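Local coordinates for protein multicopper oxidase (Arthrobacter sp. FB24, PDB 3GDC) that probably oxidises phenolic substrates at a type 1 copper and reduces dioxygen to water at a trinuclear copper cluster, as a two-domain, laccase-like multicopper oxidase, at residues Ile90-Val95 and His129-His134; Ser220-Gly225 and Met267-Lys272. All coordinates share one frame; numbering follows the deposited sequence.

Overall arrangement
Interaction 1 (90-95 with 129-134) and interaction 2 (220-225 with 267-272) lie in the first and second multicopper oxidase regions, on opposite sides of the chain's centre, with nearest atoms about 14 Å apart. Both are buried antiparallel strand pairs carrying an HxH motif on one segment and an HxH or HCH motif on the other, so each offers four copper-binding histidines. Interaction 1 alone holds the cysteine of the type 1 copper. Interaction 2 has a methionine and an alanine at the places of L130 and C133. The two do not meet within one chain: interaction 1 meets interaction 2 of one neighbouring subunit and interaction 2 meets interaction 1 of another, each pairing completing a trinuclear copper cluster.

Interaction 1: Ile90-Val95 and His129-His134; sequences IHFHGV and HLYHCH. With CU (copper (II) ion), chain E; CU (copper (II) ion), chain O; CU (copper (II) ion), chain D.
H91 and H132 form an antiparallel hydrogen-bonded pair, H91 N to H132 O 2.7 Å and H132 N to H91 O 2.9 Å, and H93 N to L130 O extends the ladder past the non-hydrogen-bonded pair F92-Y131. NE2 of H93 (2.0 Å) and NE2 of H132 (2.1 Å) bind one copper, their rings meeting rim to rim with planes at 56°. L130 CD2 lies over one face of the H93 ring in a CH-pi contact. The H132 ring is fixed from its far side, ND1 giving a straight bond to C133 O. H134 turns its edge to the face of H91, planes at 79°, while its NE2 holds a second copper; H91 NE2 binds a further copper and its ND1 bonds to D101 O. C133 SG, anti to the backbone N (chi1 179°), reaches the type 1 copper that H88 and H141 also bind. On the opposite face from H91 and H132, Y131 CB sits over the F92 ring, 3.8 Å from its centroid, and Y131 CD1 packs on I90 CG2. An alanine in place of F92 lacks the ring, and would probably leave a gap under Y131 CB and deprive F121 and F150 of their edge-to-face partner. Strand 127-132 continues into the sheet through strand 147-153, I90 and F92 pack on strand 75-82, and H222, H224, H269 and H271 of the second subunit share coppers with the histidines.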
loop_
_atom_site.group_PDB
_atom_site.type_symbol
_atom_site.label_atom_id
_atom_site.label_comp_id
_atom_site.label_asym_id
_atom_site.label_seq_id
_atom_site.Cartn_x
_atom_site.Cartn_y
_atom_site.Cartn_z
ATOM N N ILE A 90 -23.775 -11.806 7.623
ATOM C CA ILE A 90 -22.352 -12.040 7.837
ATOM C C ILE A 90 -21.747 -12.479 6.521
ATOM O O ILE A 90 -22.132 -13.515 5.946
ATOM C CB ILE A 90 -22.019 -13.113 8.908
ATOM C CG1 ILE A 90 -22.796 -12.892 10.213
ATOM C CG2 ILE A 90 -20.493 -13.154 9.153
ATOM C CD1 ILE A 90 -22.552 -13.986 11.279
ATOM N N HIS A 91 -20.794 -11.682 6.052
ATOM C CA HIS A 91 -20.000 -12.029 4.904
ATOM C C HIS A 91 -18.605 -12.459 5.358
ATOM O O HIS A 91 -17.872 -11.684 5.990
ATOM C CB HIS A 91 -19.899 -10.838 3.950
ATOM C CG HIS A 91 -18.901 -11.048 2.869
ATOM N ND1 HIS A 91 -19.058 -12.008 1.893
ATOM C CD2 HIS A 91 -17.703 -10.465 2.638
ATOM C CE1 HIS A 91 -18.014 -11.987 1.087
ATOM N NE2 HIS A 91 -17.173 -11.065 1.522
ATOM N N PHE A 92 -18.234 -13.692 5.044
ATOM C CA PHE A 92 -16.923 -14.203 5.418
ATOM C C PHE A 92 -15.900 -14.014 4.302
ATOM O O PHE A 92 -16.229 -14.136 3.120
ATOM C CB PHE A 92 -17.007 -15.697 5.769
ATOM C CG PHE A 92 -17.506 -15.961 7.148
ATOM C CD1 PHE A 92 -16.608 -16.186 8.195
ATOM C CD2 PHE A 92 -18.872 -15.985 7.414
ATOM C CE1 PHE A 92 -17.066 -16.434 9.486
ATOM C CE2 PHE A 92 -19.338 -16.229 8.714
ATOM C CZ PHE A 92 -18.431 -16.447 9.742
ATOM N N HIS A 93 -14.661 -13.723 4.686
ATOM C CA HIS A 93 -13.533 -13.816 3.772
ATOM C C HIS A 93 -13.043 -15.248 3.879
ATOM O O HIS A 93 -12.557 -15.676 4.920
ATOM C CB HIS A 93 -12.428 -12.820 4.146
ATOM C CG HIS A 93 -12.707 -11.414 3.717
ATOM N ND1 HIS A 93 -11.844 -10.703 2.912
ATOM C CD2 HIS A 93 -13.754 -10.590 3.968
ATOM C CE1 HIS A 93 -12.334 -9.495 2.701
ATOM N NE2 HIS A 93 -13.498 -9.403 3.325
ATOM N N GLY A 94 -13.232 -16.011 2.814
ATOM C CA GLY A 94 -12.903 -17.431 2.821
ATOM C C GLY A 94 -13.631 -18.043 1.642
ATOM O O GLY A 94 -14.420 -17.364 0.994
ATOM N N VAL A 95 -13.352 -19.310 1.357
ATOM C CA VAL A 95 -13.983 -19.990 0.220
ATOM C C VAL A 95 -15.304 -20.613 0.666
ATOM O O VAL A 95 -15.356 -21.329 1.673
ATOM C CB VAL A 95 -13.021 -21.011 -0.462
ATOM C CG1 VAL A 95 -13.758 -21.845 -1.513
ATOM C CG2 VAL A 95 -11.851 -20.287 -1.104
ATOM N N HIS A 129 -8.103 -14.591 8.271
ATOM C CA HIS A 129 -9.218 -14.020 7.537
ATOM C C HIS A 129 -10.081 -13.167 8.471
ATOM O O HIS A 129 -9.666 -12.833 9.591
ATOM C CB HIS A 129 -10.041 -15.133 6.856
ATOM C CG HIS A 129 -9.211 -16.133 6.108
ATOM N ND1 HIS A 129 -8.432 -15.794 5.019
ATOM C CD2 HIS A 129 -9.047 -17.470 6.286
ATOM C CE1 HIS A 129 -7.818 -16.875 4.568
ATOM N NE2 HIS A 129 -8.174 -17.904 5.320
ATOM N N LEU A 130 -11.269 -12.808 8.000
ATOM C CA LEU A 130 -12.172 -11.927 8.722
ATOM C C LEU A 130 -13.585 -12.130 8.206
ATOM O O LEU A 130 -13.800 -12.818 7.195
ATOM C CB LEU A 130 -11.741 -10.451 8.575
ATOM C CG LEU A 130 -11.812 -9.767 7.196
ATOM C CD1 LEU A 130 -12.063 -8.235 7.360
ATOM C CD2 LEU A 130 -10.587 -10.007 6.361
ATOM N N TYR A 131 -14.542 -11.553 8.919
ATOM C CA TYR A 131 -15.934 -11.539 8.499
ATOM C C TYR A 131 -16.510 -10.172 8.858
ATOM O O TYR A 131 -16.000 -9.479 9.767
ATOM C CB TYR A 131 -16.728 -12.689 9.159
ATOM C CG TYR A 131 -16.812 -12.605 10.670
ATOM C CD1 TYR A 131 -17.853 -11.903 11.292
ATOM C CD2 TYR A 131 -15.837 -13.199 11.476
ATOM C CE1 TYR A 131 -17.934 -11.809 12.690
ATOM C CE2 TYR A 131 -15.894 -13.101 12.884
ATOM C CZ TYR A 131 -16.952 -12.407 13.473
ATOM O OH TYR A 131 -17.027 -12.293 14.835
ATOM N N HIS A 132 -17.540 -9.750 8.133
ATOM C CA HIS A 132 -18.220 -8.494 8.443
ATOM C C HIS A 132 -19.582 -8.444 7.790
ATOM O O HIS A 132 -19.891 -9.265 6.921
ATOM C CB HIS A 132 -17.364 -7.278 8.025
ATOM C CG HIS A 132 -17.005 -7.251 6.572
ATOM N ND1 HIS A 132 -17.877 -6.821 5.596
ATOM C CD2 HIS A 132 -15.863 -7.597 5.933
ATOM C CE1 HIS A 132 -17.292 -6.913 4.414
ATOM N NE2 HIS A 132 -16.066 -7.376 4.593
ATOM N N CYS A 133 -20.411 -7.499 8.210
ATOM C CA CYS A 133 -21.730 -7.372 7.615
ATOM C C CYS A 133 -21.623 -6.857 6.180
ATOM O O CYS A 133 -20.725 -6.066 5.858
ATOM C CB CYS A 133 -22.617 -6.447 8.456
ATOM S SG CYS A 133 -24.262 -6.228 7.755
ATOM N N HIS A 134 -22.530 -7.304 5.314
ATOM C CA HIS A 134 -22.503 -6.836 3.927
ATOM C C HIS A 134 -23.822 -6.179 3.476
ATOM O O HIS A 134 -24.108 -6.081 2.280
ATOM C CB HIS A 134 -22.073 -7.972 2.988
ATOM C CG HIS A 134 -21.352 -7.497 1.766
ATOM N ND1 HIS A 134 -21.974 -6.762 0.780
ATOM C CD2 HIS A 134 -20.066 -7.649 1.369
ATOM C CE1 HIS A 134 -21.103 -6.481 -0.172
ATOM N NE2 HIS A 134 -19.936 -7.005 0.164
HETATM CU CU CU E . -14.480 -7.625 3.270
HETATM CU CU CU O . -18.337 -7.198 -0.891
HETATM CU CU CU D . -25.426 -4.821 8.951
#

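Interaction 2: Ser220-Gly225 and Met267-Lys272; sequences SFHIHG and MFHAHK. With CU (copper (II) ion), chain G; CU (copper (II) ion), chain J.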
loop_
_atom_site.group_PDB
_atom_site.type_symbol
_atom_site.label_atom_id
_atom_site.label_comp_id
_atom_site.label_asym_id
_atom_site.label_seq_id
_atom_site.Cartn_x
_atom_site.Cartn_y
_atom_site.Cartn_z
ATOM N N SER A 220 -1.581 1.369 9.061
ATOM C CA SER A 220 -0.258 0.787 9.197
ATOM C C SER A 220 0.001 0.338 10.628
ATOM O O SER A 220 -0.830 0.550 11.524
ATOM C CB SER A 220 0.833 1.745 8.694
ATOM O OG SER A 220 0.891 2.916 9.485
ATOM N N PHE A 221 1.146 -0.307 10.815
ATOM C CA PHE A 221 1.530 -0.923 12.083
ATOM C C PHE A 221 3.030 -0.840 12.204
ATOM O O PHE A 221 3.749 -1.318 11.321
ATOM C CB PHE A 221 1.105 -2.402 12.105
ATOM C CG PHE A 221 1.498 -3.144 13.358
ATOM C CD1 PHE A 221 0.559 -3.401 14.354
ATOM C CD2 PHE A 221 2.803 -3.618 13.526
ATOM C CE1 PHE A 221 0.919 -4.103 15.518
ATOM C CE2 PHE A 221 3.170 -4.307 14.690
ATOM C CZ PHE A 221 2.228 -4.551 15.679
ATOM N N HIS A 222 3.507 -0.275 13.309
ATOM C CA HIS A 222 4.941 -0.187 13.564
ATOM C C HIS A 222 5.225 -0.555 15.004
ATOM O O HIS A 222 4.478 -0.163 15.889
ATOM C CB HIS A 222 5.453 1.239 13.287
ATOM C CG HIS A 222 6.867 1.468 13.731
ATOM N ND1 HIS A 222 7.930 0.743 13.235
ATOM C CD2 HIS A 222 7.394 2.334 14.630
ATOM C CE1 HIS A 222 9.049 1.149 13.807
ATOM N NE2 HIS A 222 8.752 2.115 14.656
ATOM N N ILE A 223 6.306 -1.299 15.230
ATOM C CA ILE A 223 6.756 -1.640 16.577
ATOM C C ILE A 223 8.153 -1.045 16.833
ATOM O O ILE A 223 9.066 -1.227 16.026
ATOM C CB ILE A 223 6.758 -3.178 16.800
ATOM C CG1 ILE A 223 7.347 -3.549 18.155
ATOM C CG2 ILE A 223 7.513 -3.905 15.675
ATOM C CD1 ILE A 223 6.451 -3.270 19.293
ATOM N N HIS A 224 8.304 -0.339 17.950
ATOM C CA HIS A 224 9.598 0.236 18.339
ATOM C C HIS A 224 10.608 -0.826 18.721
ATOM O O HIS A 224 10.278 -1.778 19.439
ATOM C CB HIS A 224 9.427 1.153 19.550
ATOM C CG HIS A 224 8.815 2.481 19.237
ATOM N ND1 HIS A 224 9.103 3.614 19.969
ATOM C CD2 HIS A 224 7.935 2.864 18.279
ATOM C CE1 HIS A 224 8.422 4.634 19.484
ATOM N NE2 HIS A 224 7.705 4.207 18.458
ATOM N N GLY A 225 11.841 -0.635 18.262
ATOM C CA GLY A 225 12.993 -1.447 18.666
ATOM C C GLY A 225 13.003 -2.896 18.216
ATOM O O GLY A 225 13.833 -3.687 18.674
ATOM N N MET A 267 6.869 0.792 22.339
ATOM C CA MET A 267 5.648 1.335 21.742
ATOM C C MET A 267 5.288 0.609 20.437
ATOM O O MET A 267 6.163 0.158 19.693
ATOM C CB MET A 267 5.800 2.834 21.490
ATOM C CG MET A 267 4.499 3.558 21.190
ATOM S SD MET A 267 4.784 5.330 21.016
ATOM C CE MET A 267 4.794 5.821 22.730
ATOM N N PHE A 268 3.991 0.463 20.195
ATOM C CA PHE A 268 3.509 0.040 18.883
ATOM C C PHE A 268 2.325 0.915 18.507
ATOM O O PHE A 268 1.521 1.299 19.373
ATOM C CB PHE A 268 3.208 -1.468 18.812
ATOM C CG PHE A 268 1.981 -1.899 19.565
ATOM C CD1 PHE A 268 0.812 -2.245 18.876
ATOM C CD2 PHE A 268 2.000 -2.000 20.952
ATOM C CE1 PHE A 268 -0.339 -2.646 19.581
ATOM C CE2 PHE A 268 0.873 -2.403 21.654
ATOM C CZ PHE A 268 -0.303 -2.732 20.965
ATOM N N HIS A 269 2.241 1.275 17.226
ATOM C CA HIS A 269 1.210 2.213 16.781
ATOM C C HIS A 269 1.146 2.278 15.266
ATOM O O HIS A 269 2.033 1.775 14.574
ATOM C CB HIS A 269 1.495 3.621 17.334
ATOM C CG HIS A 269 2.857 4.134 16.993
ATOM N ND1 HIS A 269 3.126 4.827 15.834
ATOM C CD2 HIS A 269 4.032 4.047 17.661
ATOM C CE1 HIS A 269 4.407 5.150 15.806
ATOM N NE2 HIS A 269 4.978 4.680 16.901
ATOM N N ALA A 270 0.107 2.915 14.744
ATOM C CA ALA A 270 0.078 3.244 13.323
ATOM C C ALA A 270 1.234 4.194 13.025
ATOM O O ALA A 270 1.506 5.101 13.811
ATOM C CB ALA A 270 -1.230 3.913 12.970
ATOM N N HIS A 271 1.920 3.991 11.906
ATOM C CA HIS A 271 2.925 4.965 11.493
ATOM C C HIS A 271 2.275 6.116 10.709
ATOM O O HIS A 271 2.956 6.955 10.121
ATOM C CB HIS A 271 4.090 4.320 10.736
ATOM C CG HIS A 271 5.392 5.036 10.937
ATOM N ND1 HIS A 271 5.567 6.358 10.586
ATOM C CD2 HIS A 271 6.566 4.632 11.477
ATOM C CE1 HIS A 271 6.796 6.734 10.891
ATOM N NE2 HIS A 271 7.425 5.705 11.432
ATOM N N LYS A 272 0.943 6.129 10.706
ATOM C CA LYS A 272 0.170 7.293 10.300
ATOM C C LYS A 272 -0.136 8.062 11.583
ATOM O O LYS A 272 -0.998 7.666 12.371
ATOM C CB LYS A 272 -1.116 6.872 9.580
ATOM C CG LYS A 272 -1.943 8.054 9.071
ATOM C CD LYS A 272 -1.649 8.322 7.619
ATOM C CE LYS A 272 -1.750 9.804 7.285
ATOM N NZ LYS A 272 -2.956 10.479 7.824
HETATM CU CU CU G . 6.593 5.502 17.527
HETATM CU CU CU J . 9.225 5.843 12.585
#
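H224 and H269 grip one copper through NE2, each at 1.9 Å; H271 NE2 binds another at 2.1 Å and H222 NE2 a third. H269 is held from behind by its ND1, which donates to A270 O at 2.6 Å, in the ring plane but well above the carbonyl plane; ND1 of H222 bonds to D244 O, and H224 has D101 of the third subunit as its polar partner. Backbone bonds join H222 and H269 in both directions and run from H224 N to M267 O. S220 OG, placed between the backbone N and the carbonyl carbon (chi1 64°), accepts a bent bond from H271 N at 2.8 Å, tying the turn after the strand to strand 218-223. H222 meets the face of H269 in an offset edge-to-face contact, and H271 points its edge toward the face of H222. M267 CB stands squarely over the H224 ring, 3.6 Å from its centroid. Away from the copper, F268 CB touches I223 CD1, and F268 CD1 lies 3.8 Å from F221 CE1. In the third subunit H134 shares the copper of H224 and H269, H93 and H132 that of H271, and H91 that of H222: half of an intersubunit trinuclear site, consistent with dioxygen reduction, whose imidazoles the ladder probably helps hold.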